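Local coordinates for uncharacterized hypothetical protein (Parabacteroides merdae, PDB 4EI0), which is of unknown function and belongs to the DUF4466 family, at residues B[253-265]-B[281-293]. Residues are numbered along the deposited sequence; the frame is centred on the assembly and turned at random.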
ATOM      1  N   PHE B 253      14.762  24.544 -17.909  1.00 51.98           N
ATOM      2  CA  PHE B 253      15.562  25.019 -16.803  1.00 53.49           C
ATOM      3  C   PHE B 253      16.775  25.754 -17.363  1.00 43.53           C
ATOM      4  O   PHE B 253      17.433  25.271 -18.294  1.00 49.86           O
ATOM      5  CB  PHE B 253      16.033  23.849 -15.949  1.00 53.81           C
ATOM      6  CG  PHE B 253      14.911  23.015 -15.376  1.00 53.61           C
ATOM      7  CD1 PHE B 253      14.420  21.932 -16.056  1.00 56.74           C
ATOM      8  CD2 PHE B 253      14.364  23.323 -14.150  1.00 62.35           C
ATOM      9  CE1 PHE B 253      13.411  21.159 -15.520  1.00 55.33           C
ATOM     10  CE2 PHE B 253      13.319  22.570 -13.620  1.00 56.00           C
ATOM     11  CZ  PHE B 253      12.855  21.486 -14.317  1.00 52.19           C
ATOM     12  N   ILE B 254      17.082  26.883 -16.758  1.00 48.26           N
ATOM     13  CA  ILE B 254      18.360  27.553 -16.968  1.00 46.53           C
ATOM     14  C   ILE B 254      19.348  26.892 -16.047  1.00 41.57           C
ATOM     15  O   ILE B 254      19.114  26.795 -14.819  1.00 43.91           O
ATOM     16  CB  ILE B 254      18.271  29.046 -16.636  1.00 51.69           C
ATOM     17  CG1 ILE B 254      17.235  29.715 -17.556  1.00 51.40           C
ATOM     18  CG2 ILE B 254      19.630  29.743 -16.741  1.00 43.12           C
ATOM     19  CD1 ILE B 254      16.819  31.064 -17.006  1.00 51.14           C
ATOM     20  N   ASP B 255      20.449  26.443 -16.615  1.00 49.93           N
ATOM     21  CA  ASP B 255      21.476  25.759 -15.832  0.50 49.22           C
ATOM     22  C   ASP B 255      22.789  26.542 -15.963  1.00 50.31           C
ATOM     23  O   ASP B 255      22.874  27.609 -16.646  1.00 47.79           O
ATOM     24  CB  ASP B 255      21.607  24.268 -16.257  0.50 51.70           C
ATOM     25  CG  ASP B 255      22.257  23.362 -15.172  0.50 48.89           C
ATOM     26  OD1 ASP B 255      22.741  23.853 -14.132  0.50 47.18           O
ATOM     27  OD2 ASP B 255      22.308  22.135 -15.395  0.50 60.06           O
ATOM     28  N   ASP B 256      23.813  26.039 -15.297  1.00 46.24           N
ATOM     29  CA  ASP B 256      25.124  26.678 -15.322  1.00 51.64           C
ATOM     30  C   ASP B 256      25.650  26.937 -16.762  1.00 49.56           C
ATOM     31  O   ASP B 256      26.234  27.952 -17.027  1.00 46.41           O
ATOM     32  CB  ASP B 256      26.151  25.830 -14.554  1.00 51.89           C
ATOM     33  CG  ASP B 256      25.812  25.654 -13.047  1.00 52.61           C
ATOM     34  OD1 ASP B 256      24.648  25.768 -12.621  1.00 51.44           O
ATOM     35  OD2 ASP B 256      26.770  25.413 -12.274  1.00 49.41           O
ATOM     36  N   LEU B 257      25.483  25.987 -17.662  1.00 58.93           N
ATOM     37  CA  LEU B 257      26.079  26.106 -18.998  1.00 58.13           C
ATOM     38  C   LEU B 257      25.448  27.281 -19.781  1.00 58.42           C
ATOM     39  O   LEU B 257      26.130  27.977 -20.522  1.00 59.05           O
ATOM     40  CB  LEU B 257      25.941  24.778 -19.763  1.00 58.21           C
ATOM     41  CG  LEU B 257      26.333  24.780 -21.259  1.00 59.98           C
ATOM     42  CD1 LEU B 257      27.845  24.984 -21.379  1.00 60.09           C
ATOM     43  CD2 LEU B 257      25.827  23.525 -21.979  1.00 60.31           C
ATOM     44  N   ASP B 258      24.153  27.506 -19.585  1.00 49.93           N
ATOM     45  CA  ASP B 258      23.437  28.626 -20.202  1.00 49.39           C
ATOM     46  C   ASP B 258      24.045  29.960 -19.757  1.00 59.47           C
ATOM     47  O   ASP B 258      24.150  30.883 -20.553  1.00 53.85           O
ATOM     48  CB  ASP B 258      21.961  28.598 -19.804  1.00 47.51           C
ATOM     49  CG  ASP B 258      21.275  27.307 -20.238  1.00 57.91           C
ATOM     50  OD1 ASP B 258      21.338  26.985 -21.432  1.00 70.75           O
ATOM     51  OD2 ASP B 258      20.689  26.589 -19.391  1.00 61.26           O
ATOM     52  N   PHE B 259      24.424  30.077 -18.485  1.00 49.51           N
ATOM     53  CA  PHE B 259      25.126  31.289 -18.024  1.00 44.43           C
ATOM     54  C   PHE B 259      26.501  31.449 -18.622  1.00 53.82           C
ATOM     55  O   PHE B 259      26.910  32.588 -18.987  1.00 54.46           O
ATOM     56  CB  PHE B 259      25.207  31.337 -16.516  1.00 54.44           C
ATOM     57  CG  PHE B 259      23.945  31.794 -15.886  1.00 42.92           C
ATOM     58  CD1 PHE B 259      23.550  33.081 -16.060  1.00 44.02           C
ATOM     59  CD2 PHE B 259      23.139  30.917 -15.172  1.00 44.42           C
ATOM     60  CE1 PHE B 259      22.376  33.530 -15.523  1.00 47.91           C
ATOM     61  CE2 PHE B 259      21.965  31.368 -14.605  1.00 37.24           C
ATOM     62  CZ  PHE B 259      21.596  32.675 -14.788  1.00 43.94           C
ATOM     63  N   GLU B 260      27.218  30.325 -18.731  1.00 50.22           N
ATOM     64  CA  GLU B 260      28.549  30.337 -19.331  1.00 58.07           C
ATOM     65  C   GLU B 260      28.521  30.739 -20.804  1.00 63.08           C
ATOM     66  O   GLU B 260      29.460  31.349 -21.272  1.00 64.65           O
ATOM     67  CB  GLU B 260      29.223  28.959 -19.232  1.00 64.27           C
ATOM     68  CG  GLU B 260      29.756  28.597 -17.850  1.00 58.79           C
ATOM     69  CD  GLU B 260      30.984  29.428 -17.414  1.00 69.87           C
ATOM     70  OE1 GLU B 260      31.545  30.186 -18.234  1.00 70.25           O
ATOM     71  OE2 GLU B 260      31.393  29.319 -16.226  1.00 73.68           O
ATOM     72  N   THR B 261      27.459  30.384 -21.522  1.00 60.37           N
ATOM     73  CA  THR B 261      27.428  30.492 -22.979  1.00 62.09           C
ATOM     74  C   THR B 261      26.464  31.590 -23.496  1.00 61.40           C
ATOM     75  O   THR B 261      26.449  31.842 -24.667  1.00 59.88           O
ATOM     76  CB  THR B 261      27.087  29.137 -23.649  1.00 64.82           C
ATOM     77  OG1 THR B 261      25.801  28.716 -23.228  1.00 66.30           O
ATOM     78  CG2 THR B 261      28.126  28.022 -23.324  1.00 59.92           C
ATOM     79  N   ILE B 262      25.694  32.272 -22.646  1.00 55.40           N
ATOM     80  CA  ILE B 262      24.871  33.429 -23.113  1.00 51.17           C
ATOM     81  C   ILE B 262      25.765  34.499 -23.777  1.00 53.33           C
ATOM     82  O   ILE B 262      26.844  34.850 -23.268  1.00 54.58           O
ATOM     83  CB  ILE B 262      23.976  34.031 -21.974  1.00 60.92           C
ATOM     84  CG1 ILE B 262      22.913  34.974 -22.544  1.00 67.74           C
ATOM     85  CG2 ILE B 262      24.787  34.727 -20.884  1.00 48.93           C
ATOM     86  CD1 ILE B 262      21.719  34.232 -23.108  1.00 61.53           C
ATOM     87  N   ASP B 263      25.347  34.984 -24.943  1.00 65.83           N
ATOM     88  CA  ASP B 263      26.076  36.039 -25.645  1.00 62.63           C
ATOM     89  C   ASP B 263      25.584  37.376 -25.157  1.00 57.99           C
ATOM     90  O   ASP B 263      24.401  37.706 -25.346  1.00 68.73           O
ATOM     91  CB  ASP B 263      25.839  35.954 -27.149  1.00 71.50           C
ATOM     92  CG  ASP B 263      26.698  36.937 -27.933  1.00 67.55           C
ATOM     93  OD1 ASP B 263      27.412  37.756 -27.328  1.00 79.40           O
ATOM     94  OD2 ASP B 263      26.677  36.864 -29.175  1.00 66.83           O
HETATM   95  N   MSE B 264      26.470  38.131 -24.516  1.00 55.71           N
HETATM   96  CA  MSE B 264      26.107  39.445 -23.972  1.00 57.01           C
HETATM   97  C   MSE B 264      26.560  40.603 -24.846  1.00 57.90           C
HETATM   98  O   MSE B 264      26.539  41.740 -24.383  1.00 64.69           O
HETATM   99  CB  MSE B 264      26.681  39.649 -22.575  1.00 60.14           C
HETATM  100  CG  MSE B 264      26.277  38.608 -21.540  1.00 69.37           C
HETATM  101 SE   MSE B 264      24.409  38.666 -20.911  0.75 64.09          SE
HETATM  102  CE  MSE B 264      24.197  40.608 -20.473  1.00 49.20           C
ATOM    103  N   SER B 265      26.937  40.317 -26.102  1.00 59.84           N
ATOM    104  CA  SER B 265      27.402  41.333 -27.066  1.00 65.40           C
ATOM    105  C   SER B 265      26.362  42.371 -27.392  1.00 65.38           C
ATOM    106  O   SER B 265      26.672  43.546 -27.466  1.00 72.32           O
ATOM    107  CB  SER B 265      27.770  40.686 -28.416  1.00 65.01           C
ATOM    108  OG  SER B 265      29.026  40.068 -28.337  1.00 79.83           O
ATOM    109  N   TRP B 281      18.458  39.113 -18.913  1.00 42.63           N
ATOM    110  CA  TRP B 281      19.807  38.584 -18.624  1.00 42.56           C
ATOM    111  C   TRP B 281      20.680  39.739 -18.221  1.00 45.24           C
ATOM    112  O   TRP B 281      20.668  40.753 -18.878  1.00 49.29           O
ATOM    113  CB  TRP B 281      20.441  37.959 -19.822  1.00 48.42           C
ATOM    114  CG  TRP B 281      19.733  36.726 -20.329  1.00 43.25           C
ATOM    115  CD1 TRP B 281      18.869  36.640 -21.396  1.00 48.55           C
ATOM    116  CD2 TRP B 281      19.888  35.373 -19.856  1.00 44.47           C
ATOM    117  NE1 TRP B 281      18.473  35.356 -21.594  1.00 52.03           N
ATOM    118  CE2 TRP B 281      19.040  34.547 -20.693  1.00 40.44           C
ATOM    119  CE3 TRP B 281      20.594  34.785 -18.841  1.00 42.51           C
ATOM    120  CZ2 TRP B 281      18.945  33.189 -20.527  1.00 41.64           C
ATOM    121  CZ3 TRP B 281      20.456  33.409 -18.655  1.00 46.39           C
ATOM    122  CH2 TRP B 281      19.638  32.631 -19.488  1.00 46.61           C
ATOM    123  N   VAL B 282      21.486  39.552 -17.184  1.00 41.14           N
ATOM    124  CA  VAL B 282      22.282  40.631 -16.582  1.00 41.44           C
ATOM    125  C   VAL B 282      23.715  40.162 -16.445  1.00 48.53           C
ATOM    126  O   VAL B 282      23.964  38.997 -16.145  1.00 41.23           O
ATOM    127  CB  VAL B 282      21.696  40.974 -15.199  1.00 42.31           C
ATOM    128  CG1 VAL B 282      22.602  41.862 -14.403  1.00 44.54           C
ATOM    129  CG2 VAL B 282      20.334  41.619 -15.397  1.00 45.00           C
ATOM    130  N   GLU B 283      24.663  41.088 -16.639  1.00 44.28           N
ATOM    131  CA  GLU B 283      26.065  40.861 -16.240  1.00 45.05           C
ATOM    132  C   GLU B 283      26.538  42.074 -15.472  1.00 43.35           C
ATOM    133  O   GLU B 283      26.348  43.194 -15.940  1.00 42.32           O
ATOM    134  CB  GLU B 283      26.960  40.620 -17.456  1.00 46.89           C
ATOM    135  CG  GLU B 283      28.436  40.311 -17.112  1.00 51.96           C
ATOM    136  CD  GLU B 283      29.268  40.064 -18.356  1.00 57.23           C
ATOM    137  OE1 GLU B 283      29.163  38.963 -18.914  1.00 60.01           O
ATOM    138  OE2 GLU B 283      29.956  40.986 -18.828  1.00 61.14           O
ATOM    139  N   THR B 284      27.119  41.862 -14.291  1.00 47.10           N
ATOM    140  CA  THR B 284      27.487  42.983 -13.434  1.00 46.85           C
ATOM    141  C   THR B 284      28.682  43.684 -14.020  1.00 53.19           C
ATOM    142  O   THR B 284      29.440  43.089 -14.835  1.00 45.89           O
ATOM    143  CB  THR B 284      27.809  42.564 -11.996  1.00 42.62           C
ATOM    144  OG1 THR B 284      28.800  41.553 -12.005  1.00 45.41           O
ATOM    145  CG2 THR B 284      26.597  41.972 -11.335  1.00 41.25           C
ATOM    146  N   ALA B 285      28.875  44.940 -13.597  1.00 52.35           N
ATOM    147  CA  ALA B 285      29.843  45.836 -14.227  1.00 60.16           C
ATOM    148  C   ALA B 285      31.230  45.197 -14.419  1.00 62.35           C
ATOM    149  O   ALA B 285      31.850  45.338 -15.465  1.00 74.11           O
ATOM    150  CB  ALA B 285      29.962  47.126 -13.414  1.00 74.39           C
ATOM    151  N   ASP B 286      31.683  44.493 -13.405  1.00 60.40           N
ATOM    152  CA  ASP B 286      33.022  43.919 -13.381  1.00 65.58           C
ATOM    153  C   ASP B 286      33.093  42.533 -14.026  1.00 66.35           C
ATOM    154  O   ASP B 286      34.148  41.925 -14.037  1.00 63.94           O
ATOM    155  CB  ASP B 286      33.480  43.818 -11.916  1.00 69.84           C
ATOM    156  CG  ASP B 286      32.382  43.199 -10.958  1.00 91.70           C
ATOM    157  OD1 ASP B 286      31.279  42.766 -11.385  1.00 69.02           O
ATOM    158  OD2 ASP B 286      32.620  43.154  -9.731  1.00 93.96           O
ATOM    159  N   GLY B 287      31.978  42.009 -14.532  1.00 57.56           N
ATOM    160  CA  GLY B 287      31.936  40.655 -15.131  1.00 53.70           C
ATOM    161  C   GLY B 287      31.909  39.524 -14.104  1.00 51.41           C
ATOM    162  O   GLY B 287      31.927  38.353 -14.461  1.00 49.82           O
ATOM    163  N   LYS B 288      31.810  39.877 -12.826  1.00 45.95           N
ATOM    164  CA  LYS B 288      31.889  38.909 -11.749  1.00 51.62           C
ATOM    165  C   LYS B 288      30.695  37.963 -11.718  1.00 47.41           C
ATOM    166  O   LYS B 288      30.864  36.757 -11.514  1.00 46.63           O
ATOM    167  CB  LYS B 288      32.031  39.629 -10.409  1.00 53.05           C
ATOM    168  CG  LYS B 288      32.304  38.732  -9.214  1.00 64.88           C
ATOM    169  CD  LYS B 288      33.205  39.425  -8.179  1.00 87.66           C
ATOM    170  CE  LYS B 288      33.542  38.544  -6.975  1.00 89.90           C
ATOM    171  NZ  LYS B 288      32.376  38.496  -6.043  1.00 78.67           N
ATOM    172  N   TYR B 289      29.499  38.489 -11.939  1.00 41.49           N
ATOM    173  CA  TYR B 289      28.288  37.672 -11.894  1.00 43.55           C
ATOM    174  C   TYR B 289      27.438  37.909 -13.152  1.00 41.93           C
ATOM    175  O   TYR B 289      27.419  39.019 -13.705  1.00 40.76           O
ATOM    176  CB  TYR B 289      27.443  38.023 -10.660  1.00 48.73           C
ATOM    177  CG  TYR B 289      28.016  37.698  -9.270  1.00 47.27           C
ATOM    178  CD1 TYR B 289      27.898  36.428  -8.713  1.00 45.03           C
ATOM    179  CD2 TYR B 289      28.630  38.692  -8.497  1.00 51.93           C
ATOM    180  CE1 TYR B 289      28.409  36.151  -7.443  1.00 49.19           C
ATOM    181  CE2 TYR B 289      29.149  38.423  -7.229  1.00 58.39           C
ATOM    182  CZ  TYR B 289      29.038  37.152  -6.708  1.00 48.18           C
ATOM    183  OH  TYR B 289      29.529  36.927  -5.454  1.00 78.14           O
ATOM    184  N   ARG B 290      26.752  36.845 -13.580  1.00 37.77           N
ATOM    185  CA  ARG B 290      25.645  36.936 -14.489  1.00 39.05           C
ATOM    186  C   ARG B 290      24.397  36.495 -13.786  1.00 45.14           C
ATOM    187  O   ARG B 290      24.465  35.744 -12.817  1.00 42.54           O
ATOM    188  CB  ARG B 290      25.891  36.082 -15.697  1.00 42.31           C
ATOM    189  CG  ARG B 290      26.831  36.744 -16.651  1.00 49.56           C
ATOM    190  CD  ARG B 290      27.141  35.797 -17.794  1.00 49.63           C
ATOM    191  NE  ARG B 290      28.024  36.474 -18.695  1.00 47.79           N
ATOM    192  CZ  ARG B 290      28.420  35.980 -19.855  1.00 61.68           C
ATOM    193  NH1 ARG B 290      28.049  34.766 -20.293  1.00 62.75           N
ATOM    194  NH2 ARG B 290      29.213  36.728 -20.577  1.00 55.89           N
ATOM    195  N   ALA B 291      23.249  36.974 -14.238  1.00 42.69           N
ATOM    196  CA  ALA B 291      21.996  36.606 -13.561  1.00 39.57           C
ATOM    197  C   ALA B 291      20.880  36.632 -14.588  1.00 43.57           C
ATOM    198  O   ALA B 291      21.019  37.236 -15.670  1.00 40.93           O
ATOM    199  CB  ALA B 291      21.699  37.584 -12.441  1.00 36.08           C
ATOM    200  N   TYR B 292      19.767  36.007 -14.236  1.00 41.25           N
ATOM    201  CA  TYR B 292      18.546  36.104 -15.011  1.00 37.26           C
ATOM    202  C   TYR B 292      17.481  36.536 -14.030  1.00 34.89           C
ATOM    203  O   TYR B 292      17.229  35.840 -13.012  1.00 38.65           O
ATOM    204  CB  TYR B 292      18.172  34.750 -15.689  1.00 41.81           C
ATOM    205  CG  TYR B 292      16.867  34.809 -16.450  1.00 43.84           C
ATOM    206  CD1 TYR B 292      16.746  35.620 -17.571  1.00 44.45           C
ATOM    207  CD2 TYR B 292      15.754  34.110 -16.039  1.00 41.31           C
ATOM    208  CE1 TYR B 292      15.558  35.730 -18.273  1.00 47.07           C
ATOM    209  CE2 TYR B 292      14.547  34.199 -16.759  1.00 45.13           C
ATOM    210  CZ  TYR B 292      14.442  35.042 -17.835  1.00 46.49           C
ATOM    211  OH  TYR B 292      13.277  35.131 -18.584  1.00 51.62           O
ATOM    212  N   VAL B 293      16.863  37.676 -14.308  1.00 36.31           N
ATOM    213  CA  VAL B 293      15.784  38.243 -13.505  1.00 40.31           C
ATOM    214  C   VAL B 293      14.446  37.977 -14.225  1.00 48.42           C
ATOM    215  O   VAL B 293      14.288  38.324 -15.389  1.00 45.77           O
ATOM    216  CB  VAL B 293      15.975  39.747 -13.359  1.00 43.31           C
ATOM    217  CG1 VAL B 293      14.863  40.333 -12.459  1.00 41.76           C
ATOM    218  CG2 VAL B 293      17.397  40.041 -12.892  1.00 42.70           C
TER
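A beta hairpin of an antiparallel sheet, strands 281-283 and 289-293 joined through a type I turn at Thr284 to Gly287, is covered on one face by the short helix 256-261 and the chain after it, with Phe259, Ile262 and Met264 set against Trp281 and Arg290. Phe259 and Trp281 form an offset edge-to-face pair, planes 80° apart, in which the indole presents its edge to the phenyl face. Phe259 CE1, at the rim of its ring, lies 3.6 Å from Ala291 C in the strand backbone. Ile262 carries CG1 anti to its backbone N (chi1 -166°), which brings CD1 over the Trp281 indole as a CH-pi contact, 3.8 Å from the centroid of its five-membered ring. Tyr292 lies over the opposite indole face, and its OH is hydrogen-bonded to Leu240 O. Arg290 extends to the last turn of the helix: NH1 donates to Phe259 O at 2.8 Å, nearly along the C=O axis and in the guanidinium plane. From the neighbouring strand Glu283 OE1 accepts from both Arg290 NE (2.7 Å) and Arg290 NH2, a side-on salt bridge that fixes how the guanidinium is turned. A leucine here would probably leave Glu283 without this charge partner and Phe259 O without this donor. Met264, modelled as selenomethionine, lays CG over one guanidinium face, 3.6 Å from Arg290 NH2, while its bent chain carries CE to 3.9 Å from Trp281 O.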